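Local coordinates for protein CghA (Chaetomium globosum, PDB 6KBC) that is a beta-rich protein of two domains of the calycin clan that holds the ligand WK1 in a pocket, at residues K237-A242 with M257-K262; R336-F341 with G374-E379; T362-F367 with G389-S394. All coordinates share one frame; numbering follows the deposited sequence.

Overall arrangement
All three contacts lie in the C-terminal calycin-like domain and pair antiparallel strands of the same connected sheet system. Contacts 1 and 3 are buried, their centres about 11 Å apart; strand 239-249 of contact 1 runs beside strand 382-392 of contact 3, and both contacts touch WK1. Contact 2 is partly exposed, its centre about 27 Å from that of contact 1 and about 28 Å from that of contact 3, yet it shares strand 363-375 with contact 3, at the strand's other end. The buried pair enclose charged groups held by backbone atoms or opposite charges, whereas contact 2 combines main-chain hydrogen bonds, a bridging water and apolar packing on a tryptophan.

Contact 1: residues K237-A242 with M257-K262; sequences KEATDA and MRLVSK. With WK1 ((2S)-3-[(2S,4E)-4-[[(1R,2S,4aR,6S,8R,8aS)-2-[(E)-but-2-en-2-yl]-6,8-dimethyl-1,2,4a,5,6,7,8,8a-octahydronaphthalen-1-yl]-oxidanyl-methylidene]-3,5-bis(oxidanylidene)pyrrolidin-2-yl]-2-methyl-2-oxidanyl-propanoic acid), chain B.
Lys262 folds its side chain against residues 237-240 and meets them along its whole length. CB stands 4.0 Å from Glu238 O, the oxygen that also accepts the backbone N-H of Lys262, and CG comes within 3.4 Å of Lys237 O. A bend at chi2 (-74°) lays CD beside the threonine methyl, with Lys262 CD 3.7 Å from Thr240 CG2. CE lies 3.8 Å from both Lys237 O and Ala239 O. At the tip, NZ donates to Ala239 O at 2.8 Å from above the carbonyl plane; Gly236 O and Ser394 O are its other hydrogen-bond partners, giving the buried ammonium three backbone oxygens. The strands belong to an antiparallel hairpin, 239-249 with 252-261, broken by a classic beta bulge: Thr240 N and Asp241 N both donate to Val260 O. Thr240 OG1 adds a bond of 2.7 Å to Ser261 O. Past the bulge, Arg258 NH1 forms a salt bridge with Asp241 OD1 at 2.8 Å, the guanidinium and carboxylate planes turned 76° apart, while Lys307 and Arg319 take Asp241 OD2. On the other face Ala242 CB packs against Leu259 CD2 and, with Met257 SD, against C6 of WK1.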
loop_
_atom_site.group_PDB
_atom_site.type_symbol
_atom_site.label_atom_id
_atom_site.label_comp_id
_atom_site.label_asym_id
_atom_site.label_seq_id
_atom_site.Cartn_x
_atom_site.Cartn_y
_atom_site.Cartn_z
ATOM N N LYS A 237 -17.160 4.656 -0.349
ATOM C CA LYS A 237 -18.555 4.340 -0.623
ATOM C C LYS A 237 -18.717 2.987 -1.291
ATOM O O LYS A 237 -19.850 2.527 -1.461
ATOM C CB LYS A 237 -19.192 5.416 -1.511
ATOM C CG LYS A 237 -19.399 6.770 -0.836
ATOM C CD LYS A 237 -19.887 7.794 -1.868
ATOM C CE LYS A 237 -20.172 9.152 -1.250
ATOM N NZ LYS A 237 -21.104 9.948 -2.101
ATOM N N GLU A 238 -17.619 2.338 -1.671
ATOM C CA GLU A 238 -17.695 1.074 -2.371
ATOM C C GLU A 238 -17.256 -0.126 -1.533
ATOM O O GLU A 238 -17.539 -1.261 -1.927
ATOM C CB GLU A 238 -16.843 1.143 -3.644
ATOM C CG GLU A 238 -17.434 2.053 -4.714
ATOM C CD GLU A 238 -18.555 1.381 -5.478
ATOM O OE1 GLU A 238 -18.253 0.658 -6.454
ATOM O OE2 GLU A 238 -19.735 1.560 -5.090
ATOM N N ALA A 239 -16.581 0.081 -0.397
ATOM C CA ALA A 239 -15.959 -1.010 0.343
ATOM C C ALA A 239 -16.425 -1.033 1.793
ATOM O O ALA A 239 -16.764 0.003 2.375
ATOM C CB ALA A 239 -14.419 -0.900 0.311
ATOM N N THR A 240 -16.418 -2.233 2.385
ATOM C CA THR A 240 -16.551 -2.380 3.834
ATOM C C THR A 240 -15.256 -2.826 4.490
ATOM O O THR A 240 -15.152 -2.786 5.722
ATOM C CB THR A 240 -17.656 -3.383 4.204
ATOM O OG1 THR A 240 -17.482 -4.600 3.463
ATOM C CG2 THR A 240 -19.042 -2.793 3.887
ATOM N N ASP A 241 -14.264 -3.221 3.698
ATOM C CA ASP A 241 -13.036 -3.785 4.234
ATOM C C ASP A 241 -11.920 -3.575 3.224
ATOM O O ASP A 241 -12.104 -3.821 2.029
ATOM C CB ASP A 241 -13.214 -5.275 4.542
ATOM C CG ASP A 241 -12.281 -5.764 5.632
ATOM O OD1 ASP A 241 -11.047 -5.694 5.436
ATOM O OD2 ASP A 241 -12.775 -6.192 6.695
ATOM N N ALA A 242 -10.771 -3.122 3.707
ATOM C CA ALA A 242 -9.587 -3.013 2.867
ATOM C C ALA A 242 -8.419 -3.560 3.666
ATOM O O ALA A 242 -8.270 -3.230 4.845
ATOM C CB ALA A 242 -9.327 -1.562 2.440
ATOM N N MET A 257 -3.381 -6.203 -1.659
ATOM C CA MET A 257 -4.402 -5.169 -1.511
ATOM C C MET A 257 -5.709 -5.900 -1.770
ATOM O O MET A 257 -5.979 -6.259 -2.920
ATOM C CB MET A 257 -4.190 -4.012 -2.492
ATOM C CG MET A 257 -5.122 -2.808 -2.268
ATOM S SD MET A 257 -5.565 -2.347 -0.573
ATOM C CE MET A 257 -4.048 -1.522 -0.169
ATOM N N ARG A 258 -6.473 -6.187 -0.706
ATOM C CA ARG A 258 -7.737 -6.915 -0.806
ATOM C C ARG A 258 -8.888 -5.998 -0.391
ATOM O O ARG A 258 -8.846 -5.391 0.688
ATOM C CB ARG A 258 -7.739 -8.202 0.055
ATOM C CG ARG A 258 -9.026 -9.058 -0.180
ATOM C CD ARG A 258 -10.014 -8.542 0.854
ATOM N NE ARG A 258 -9.713 -8.867 2.243
ATOM C CZ ARG A 258 -10.035 -8.098 3.266
ATOM N NH1 ARG A 258 -10.218 -6.798 3.032
ATOM N NH2 ARG A 258 -9.869 -8.524 4.509
ATOM N N LEU A 259 -9.945 -5.949 -1.214
ATOM C CA LEU A 259 -11.134 -5.154 -0.927
ATOM C C LEU A 259 -12.337 -6.074 -0.790
ATOM O O LEU A 259 -12.480 -7.031 -1.550
ATOM C CB LEU A 259 -11.441 -4.150 -2.028
ATOM C CG LEU A 259 -10.349 -3.104 -2.251
ATOM C CD1 LEU A 259 -10.644 -2.377 -3.533
ATOM C CD2 LEU A 259 -10.383 -2.145 -1.077
ATOM N N VAL A 260 -13.200 -5.758 0.168
ATOM C CA VAL A 260 -14.526 -6.351 0.265
ATOM C C VAL A 260 -15.536 -5.221 0.104
ATOM O O VAL A 260 -15.466 -4.218 0.821
ATOM C CB VAL A 260 -14.723 -7.099 1.596
ATOM C CG1 VAL A 260 -16.139 -7.720 1.662
ATOM C CG2 VAL A 260 -13.633 -8.171 1.768
ATOM N N SER A 261 -16.470 -5.384 -0.832
ATOM C CA SER A 261 -17.371 -4.299 -1.196
ATOM C C SER A 261 -18.424 -4.046 -0.111
ATOM O O SER A 261 -18.488 -4.721 0.928
ATOM C CB SER A 261 -18.060 -4.614 -2.523
ATOM O OG SER A 261 -19.173 -5.486 -2.312
ATOM N N LYS A 262 -19.262 -3.038 -0.371
ATOM C CA LYS A 262 -20.465 -2.797 0.407
ATOM C C LYS A 262 -21.493 -3.904 0.157
ATOM O O LYS A 262 -21.424 -4.606 -0.853
ATOM C CB LYS A 262 -21.073 -1.452 0.005
ATOM C CG LYS A 262 -20.285 -0.240 0.437
ATOM C CD LYS A 262 -20.408 0.028 1.902
ATOM C CE LYS A 262 -20.219 1.509 2.200
ATOM N NZ LYS A 262 -18.888 1.709 2.849
HETATM O O WK1 B . -3.981 8.895 7.682
HETATM C C17 WK1 B . -3.180 8.018 7.483
HETATM O O1 WK1 B . -2.029 8.118 7.799
HETATM C C19 WK1 B . -3.602 6.761 6.840
HETATM O O2 WK1 B . -4.973 6.694 6.643
HETATM C C18 WK1 B . -3.267 5.618 7.748
HETATM C C20 WK1 B . -2.886 6.784 5.518
HETATM C C22 WK1 B . -2.872 5.447 4.896
HETATM N N WK1 B . -2.068 5.256 3.704
HETATM C C21 WK1 B . -2.772 4.587 2.796
HETATM O O5 WK1 B . -2.275 4.254 1.628
HETATM C C23 WK1 B . -4.140 4.871 4.509
HETATM O O4 WK1 B . -5.221 4.817 5.261
HETATM C C24 WK1 B . -4.150 4.287 3.213
HETATM C C16 WK1 B . -5.258 3.600 2.558
HETATM O O3 WK1 B . -6.351 3.487 3.208
HETATM C C9 WK1 B . -5.066 2.944 1.256
HETATM C C8 WK1 B . -4.483 1.578 1.717
HETATM C C12 WK1 B . -3.493 1.548 2.863
HETATM C C13 WK1 B . -2.192 1.538 2.679
HETATM C C90 WK1 B . -1.243 1.515 3.829
HETATM C C14 WK1 B . -3.986 1.530 4.266
HETATM C C7 WK1 B . -5.561 0.612 2.103
HETATM C C6 WK1 B . -6.532 0.380 1.260
HETATM C C3 WK1 B . -6.652 1.308 0.094
HETATM C C4 WK1 B . -6.335 2.749 0.437
HETATM C C5 WK1 B . -6.208 3.498 -0.875
HETATM C C11 WK1 B . -6.082 4.966 -0.619
HETATM C C2 WK1 B . -7.905 1.185 -0.734
HETATM C C1 WK1 B . -7.551 1.764 -2.067
HETATM C C10 WK1 B . -8.571 1.561 -3.138
HETATM C C WK1 B . -7.322 3.231 -1.868
#

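Contact 2: residues R336-F341 with G374-E379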
loop_
_atom_site.group_PDB
_atom_site.type_symbol
_atom_site.label_atom_id
_atom_site.label_comp_id
_atom_site.label_asym_id
_atom_site.label_seq_id
_atom_site.Cartn_x
_atom_site.Cartn_y
_atom_site.Cartn_z
ATOM N N ARG A 336 0.403 -27.243 -8.097
ATOM C CA ARG A 336 -0.761 -26.967 -7.249
ATOM C C ARG A 336 -0.333 -26.686 -5.820
ATOM O O ARG A 336 -0.819 -27.299 -4.873
ATOM C CB ARG A 336 -1.749 -28.126 -7.276
ATOM C CG ARG A 336 -2.594 -28.133 -8.493
ATOM C CD ARG A 336 -3.414 -26.874 -8.603
ATOM N NE ARG A 336 -4.277 -27.010 -9.761
ATOM C CZ ARG A 336 -5.498 -27.527 -9.728
ATOM N NH1 ARG A 336 -6.033 -27.917 -8.579
ATOM N NH2 ARG A 336 -6.185 -27.631 -10.852
ATOM N N GLU A 337 0.626 -25.782 -5.673
ATOM C CA GLU A 337 1.122 -25.457 -4.355
ATOM C C GLU A 337 0.177 -24.486 -3.668
ATOM O O GLU A 337 -0.488 -23.664 -4.309
ATOM C CB GLU A 337 2.522 -24.854 -4.441
ATOM C CG GLU A 337 3.579 -25.854 -4.900
ATOM C CD GLU A 337 4.763 -25.186 -5.559
ATOM O OE1 GLU A 337 4.543 -24.430 -6.536
ATOM O OE2 GLU A 337 5.904 -25.415 -5.096
ATOM N N LYS A 338 0.105 -24.616 -2.351
ATOM C CA LYS A 338 -0.559 -23.662 -1.480
ATOM C C LYS A 338 0.428 -23.236 -0.415
ATOM O O LYS A 338 1.177 -24.060 0.120
ATOM C CB LYS A 338 -1.820 -24.269 -0.819
ATOM C CG LYS A 338 -2.950 -24.521 -1.775
ATOM C CD LYS A 338 -4.352 -24.537 -1.098
ATOM C CE LYS A 338 -4.308 -25.161 0.283
ATOM N NZ LYS A 338 -5.676 -25.195 0.945
ATOM N N TRP A 339 0.434 -21.951 -0.114
ATOM C CA TRP A 339 1.204 -21.432 0.997
ATOM C C TRP A 339 0.242 -20.754 1.960
ATOM O O TRP A 339 -0.698 -20.078 1.532
ATOM C CB TRP A 339 2.259 -20.452 0.522
ATOM C CG TRP A 339 3.172 -21.009 -0.530
ATOM C CD1 TRP A 339 4.423 -21.542 -0.341
ATOM C CD2 TRP A 339 2.916 -21.078 -1.936
ATOM N NE1 TRP A 339 4.956 -21.942 -1.550
ATOM C CE2 TRP A 339 4.059 -21.653 -2.546
ATOM C CE3 TRP A 339 1.838 -20.698 -2.745
ATOM C CZ2 TRP A 339 4.143 -21.868 -3.922
ATOM C CZ3 TRP A 339 1.941 -20.891 -4.120
ATOM C CH2 TRP A 339 3.077 -21.483 -4.688
ATOM N N SER A 340 0.467 -20.949 3.252
ATOM C CA SER A 340 -0.365 -20.328 4.275
ATOM C C SER A 340 0.534 -19.600 5.250
ATOM O O SER A 340 1.539 -20.158 5.710
ATOM C CB SER A 340 -1.213 -21.365 5.021
ATOM O OG SER A 340 -2.213 -20.696 5.756
ATOM N N PHE A 341 0.193 -18.351 5.544
ATOM C CA PHE A 341 0.950 -17.553 6.488
ATOM C C PHE A 341 -0.001 -16.940 7.490
ATOM O O PHE A 341 -1.091 -16.480 7.132
ATOM C CB PHE A 341 1.753 -16.433 5.798
ATOM C CG PHE A 341 2.665 -16.937 4.729
ATOM C CD1 PHE A 341 3.949 -17.367 5.044
ATOM C CD2 PHE A 341 2.233 -17.013 3.415
ATOM C CE1 PHE A 341 4.810 -17.836 4.042
ATOM C CE2 PHE A 341 3.084 -17.487 2.422
ATOM C CZ PHE A 341 4.363 -17.907 2.748
ATOM N N GLY A 374 4.310 -21.106 5.567
ATOM C CA GLY A 374 5.080 -21.644 4.465
ATOM C C GLY A 374 4.231 -22.561 3.612
ATOM O O GLY A 374 3.003 -22.506 3.649
ATOM N N LEU A 375 4.913 -23.427 2.865
ATOM C CA LEU A 375 4.266 -24.324 1.914
ATOM C C LEU A 375 3.382 -25.338 2.633
ATOM O O LEU A 375 3.854 -26.092 3.491
ATOM C CB LEU A 375 5.324 -25.039 1.073
ATOM C CG LEU A 375 4.808 -26.061 0.057
ATOM C CD1 LEU A 375 4.033 -25.379 -1.054
ATOM C CD2 LEU A 375 5.988 -26.863 -0.540
ATOM N N VAL A 376 2.098 -25.364 2.272
ATOM C CA VAL A 376 1.167 -26.306 2.880
ATOM C C VAL A 376 1.556 -27.723 2.489
ATOM O O VAL A 376 1.974 -27.981 1.348
ATOM C CB VAL A 376 -0.271 -25.974 2.451
ATOM C CG1 VAL A 376 -1.266 -27.023 2.986
ATOM C CG2 VAL A 376 -0.645 -24.574 2.933
ATOM N N GLY A 377 1.425 -28.651 3.439
ATOM C CA GLY A 377 1.801 -30.034 3.209
ATOM C C GLY A 377 3.279 -30.316 3.342
ATOM O O GLY A 377 3.727 -31.413 2.984
ATOM N N SER A 378 4.054 -29.361 3.831
ATOM C CA SER A 378 5.485 -29.528 3.977
ATOM C C SER A 378 5.873 -29.246 5.417
ATOM O O SER A 378 5.063 -28.802 6.233
ATOM C CB SER A 378 6.251 -28.599 3.030
ATOM O OG SER A 378 6.332 -27.296 3.578
ATOM N N GLU A 379 7.140 -29.507 5.716
ATOM C CA GLU A 379 7.699 -29.221 7.027
ATOM C C GLU A 379 8.100 -27.761 7.175
ATOM O O GLU A 379 8.550 -27.358 8.254
ATOM C CB GLU A 379 8.908 -30.131 7.278
ATOM C CG GLU A 379 8.519 -31.579 7.566
ATOM C CD GLU A 379 7.390 -31.686 8.575
ATOM O OE1 GLU A 379 7.643 -31.448 9.777
ATOM O OE2 GLU A 379 6.244 -31.992 8.170
HETATM O O HOH W 1 0.938 -27.129 -1.191
#
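Trp339 and Leu375 face each other as a non-hydrogen-bonded antiparallel pair, and the backbone polar groups flanking them are bonded across the strands. This joins strand 338-346 of the C-terminal calycin-like domain to the end of strand 363-375; strand 324-330 pairs on the other edge of 338-346, and Tyr252 packs against Trp339. Ser340 and Gly374 form the hydrogen-bonded pair on one side, with Ser340 N to Gly374 O at 3.0 Å and Gly374 N to Ser340 O at 2.9 Å. On the other side Val376 N donates to Lys338 O at 2.7 Å in a nearly straight bond (163°). The next link is made by a water, which accepts from Lys338 N and donates to Val376 O. Leu375 N turns instead to Glu380, and Leu375 O, at the start of a type II turn, receives Ser378 N and a shorter bond of 2.8 Å from Ser378 OG; both arrive from the same face of its plane. The ammonium of Lys338 leads away to Glu328 and Asp295 O. On the face carrying Trp339 and Leu375, Leu375 CD1 sits over the five-membered ring of Trp339 in a CH-pi contact, 4.0 Å from the ring centroid. Glu337 CB rests on the same face of the indole, while Val376 CG2 touches Lys338 CB and Ser340 CB. The directional bonds thus come from the main chain, extended by the water, and the side chains add van der Waals and CH-pi contacts, with no hydrogen bond among them.

Contact 3: residues T362-F367 with G389-S394; sequences TGNSGF and GEVELS. With WK1 ((2S)-3-[(2S,4E)-4-[[(1R,2S,4aR,6S,8R,8aS)-2-[(E)-but-2-en-2-yl]-6,8-dimethyl-1,2,4a,5,6,7,8,8a-octahydronaphthalen-1-yl]-oxidanyl-methylidene]-3,5-bis(oxidanylidene)pyrrolidin-2-yl]-2-methyl-2-oxidanyl-propanoic acid), chain B.
Thr362, Glu390 and Glu392 give up the most surface where the two segments meet. Thr362 CB packs against Glu392 CB at 3.6 Å, and its methyl CG2 reaches the backbone of Leu393.

Glu392 grips Gly363 twice. Glu392 N donates to Gly363 O at 2.7 Å, nearly along the C=O axis. In its side chain CG stands anti to the carbonyl carbon and the chain runs on extended, so that OE1 accepts from Gly363 N at 2.9 Å, on its anti side and 23° out of the carboxylate plane. The amides of Arg319 and Asp320 are hydrogen-bonded to OE1 and OE2 respectively, so three backbone N-H groups satisfy this buried carboxylate, which would favour its charged form.

Glu390 pairs with Ser365 through two backbone bonds, Glu390 N to Ser365 O at 2.7 Å and Ser365 N to Glu390 O at 2.9 Å. A water hydrogen-bonded to Ser365 OG donates to Glu390 O as well. With CG anti to the carbonyl carbon (chi1 -50°) and the chain extended beyond it, the Glu390 carboxylate lies across the side chain of Phe367, OE1 3.8 Å from Phe367 CD2 and the two planes 44° apart.

On the opposite face of the pair, Asn364 lies alongside Val391, and its ND2 donates to O4 of WK1 at 2.9 Å, placing this face in the ligand pocket. Trp350 is hydrogen-bonded to Asn364 OD1, as His345 and Asn322 are to OE1 and OE2 of Glu390.

The contact is part of the antiparallel hairpin 363-375 with 382-392. Strand 348-353 flanks it beyond residues 363-367, through backbone bonds of Asn364 and Gly366, and strand 239-249 borders the partner strand, with Ala242 and Val391 hydrogen-bonded through their backbones and Leu243 packing on Glu390.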
loop_
_atom_site.group_PDB
_atom_site.type_symbol
_atom_site.label_atom_id
_atom_site.label_comp_id
_atom_site.label_asym_id
_atom_site.label_seq_id
_atom_site.Cartn_x
_atom_site.Cartn_y
_atom_site.Cartn_z
ATOM N N THR A 362 -16.307 1.587 13.086
ATOM C CA THR A 362 -15.293 0.976 12.242
ATOM C C THR A 362 -14.017 1.792 12.357
ATOM O O THR A 362 -14.013 2.930 12.844
ATOM C CB THR A 362 -15.730 0.905 10.776
ATOM O OG1 THR A 362 -16.104 2.216 10.337
ATOM C CG2 THR A 362 -16.903 -0.074 10.575
ATOM N N GLY A 363 -12.924 1.211 11.881
ATOM C CA GLY A 363 -11.659 1.879 12.069
ATOM C C GLY A 363 -10.666 1.507 10.994
ATOM O O GLY A 363 -10.931 0.687 10.110
ATOM N N ASN A 364 -9.505 2.145 11.100
ATOM C CA ASN A 364 -8.393 2.021 10.170
ATOM C C ASN A 364 -7.173 1.792 11.055
ATOM O O ASN A 364 -6.785 2.682 11.817
ATOM C CB ASN A 364 -8.266 3.285 9.319
ATOM C CG ASN A 364 -7.036 3.281 8.410
ATOM O OD1 ASN A 364 -6.191 2.381 8.462
ATOM N ND2 ASN A 364 -6.948 4.290 7.556
ATOM N N SER A 365 -6.625 0.581 11.022
ATOM C CA SER A 365 -5.577 0.195 11.948
ATOM C C SER A 365 -4.383 -0.309 11.161
ATOM O O SER A 365 -4.529 -1.092 10.215
ATOM C CB SER A 365 -6.034 -0.885 12.920
ATOM O OG SER A 365 -7.234 -0.504 13.573
ATOM N N GLY A 366 -3.204 0.135 11.564
ATOM C CA GLY A 366 -1.955 -0.347 10.999
ATOM C C GLY A 366 -1.229 -1.139 12.071
ATOM O O GLY A 366 -1.291 -0.796 13.261
ATOM N N PHE A 367 -0.536 -2.184 11.640
ATOM C CA PHE A 367 0.214 -3.045 12.536
ATOM C C PHE A 367 1.529 -3.444 11.889
ATOM O O PHE A 367 1.603 -3.665 10.675
ATOM C CB PHE A 367 -0.527 -4.337 12.862
ATOM C CG PHE A 367 -1.764 -4.139 13.669
ATOM C CD1 PHE A 367 -1.697 -4.084 15.050
ATOM C CD2 PHE A 367 -2.997 -3.999 13.041
ATOM C CE1 PHE A 367 -2.865 -3.911 15.803
ATOM C CE2 PHE A 367 -4.162 -3.826 13.793
ATOM C CZ PHE A 367 -4.088 -3.783 15.160
ATOM N N GLY A 389 -2.291 -2.946 6.871
ATOM C CA GLY A 389 -3.186 -1.827 7.030
ATOM C C GLY A 389 -4.570 -2.415 6.904
ATOM O O GLY A 389 -4.892 -3.008 5.872
ATOM N N GLU A 390 -5.383 -2.284 7.950
ATOM C CA GLU A 390 -6.645 -3.014 8.064
ATOM C C GLU A 390 -7.738 -1.974 8.215
ATOM O O GLU A 390 -7.865 -1.360 9.278
ATOM C CB GLU A 390 -6.602 -3.983 9.248
ATOM C CG GLU A 390 -5.324 -4.836 9.211
ATOM C CD GLU A 390 -5.241 -5.839 10.339
ATOM O OE1 GLU A 390 -4.192 -6.499 10.430
ATOM O OE2 GLU A 390 -6.215 -5.984 11.116
ATOM N N VAL A 391 -8.502 -1.754 7.147
ATOM C CA VAL A 391 -9.476 -0.670 7.100
ATOM C C VAL A 391 -10.875 -1.262 7.083
ATOM O O VAL A 391 -11.164 -2.192 6.324
ATOM C CB VAL A 391 -9.266 0.253 5.892
ATOM C CG1 VAL A 391 -10.187 1.469 6.023
ATOM C CG2 VAL A 391 -7.780 0.671 5.784
ATOM N N GLU A 392 -11.736 -0.695 7.908
ATOM C CA GLU A 392 -13.109 -1.106 8.102
ATOM C C GLU A 392 -13.978 0.075 7.693
ATOM O O GLU A 392 -13.653 1.225 8.017
ATOM C CB GLU A 392 -13.269 -1.400 9.559
ATOM C CG GLU A 392 -12.484 -2.609 10.016
ATOM C CD GLU A 392 -12.530 -2.681 11.497
ATOM O OE1 GLU A 392 -12.995 -1.662 12.079
ATOM O OE2 GLU A 392 -12.158 -3.719 12.076
ATOM N N LEU A 393 -15.063 -0.186 6.972
ATOM C CA LEU A 393 -15.974 0.892 6.623
ATOM C C LEU A 393 -17.402 0.430 6.858
ATOM O O LEU A 393 -17.711 -0.762 6.859
ATOM C CB LEU A 393 -15.800 1.351 5.168
ATOM C CG LEU A 393 -14.435 1.952 4.816
ATOM C CD1 LEU A 393 -14.395 2.217 3.347
ATOM C CD2 LEU A 393 -14.202 3.230 5.592
ATOM N N SER A 394 -18.281 1.405 7.014
ATOM C CA SER A 394 -19.654 1.101 7.372
ATOM C C SER A 394 -20.328 0.253 6.302
ATOM O O SER A 394 -20.005 0.340 5.117
ATOM C CB SER A 394 -20.430 2.397 7.589
ATOM O OG SER A 394 -21.777 2.087 7.899
HETATM O O WK1 B . -3.981 8.895 7.682
HETATM C C17 WK1 B . -3.180 8.018 7.483
HETATM O O1 WK1 B . -2.029 8.118 7.799
HETATM C C19 WK1 B . -3.602 6.761 6.840
HETATM O O2 WK1 B . -4.973 6.694 6.643
HETATM C C18 WK1 B . -3.267 5.618 7.748
HETATM C C20 WK1 B . -2.886 6.784 5.518
HETATM C C22 WK1 B . -2.872 5.447 4.896
HETATM N N WK1 B . -2.068 5.256 3.704
HETATM C C21 WK1 B . -2.772 4.587 2.796
HETATM O O5 WK1 B . -2.275 4.254 1.628
HETATM C C23 WK1 B . -4.140 4.871 4.509
HETATM O O4 WK1 B . -5.221 4.817 5.261
HETATM C C24 WK1 B . -4.150 4.287 3.213
HETATM C C16 WK1 B . -5.258 3.600 2.558
HETATM O O3 WK1 B . -6.351 3.487 3.208
HETATM C C9 WK1 B . -5.066 2.944 1.256
HETATM C C8 WK1 B . -4.483 1.578 1.717
HETATM C C12 WK1 B . -3.493 1.548 2.863
HETATM C C13 WK1 B . -2.192 1.538 2.679
HETATM C C90 WK1 B . -1.243 1.515 3.829
HETATM C C14 WK1 B . -3.986 1.530 4.266
HETATM C C7 WK1 B . -5.561 0.612 2.103
HETATM C C6 WK1 B . -6.532 0.380 1.260
HETATM C C3 WK1 B . -6.652 1.308 0.094
HETATM C C4 WK1 B . -6.335 2.749 0.437
HETATM C C5 WK1 B . -6.208 3.498 -0.875
HETATM C C11 WK1 B . -6.082 4.966 -0.619
HETATM C C2 WK1 B . -7.905 1.185 -0.734
HETATM C C1 WK1 B . -7.551 1.764 -2.067
HETATM C C10 WK1 B . -8.571 1.561 -3.138
HETATM C C WK1 B . -7.322 3.231 -1.868
HETATM O O HOH W 2 -8.988 -1.900 11.990
#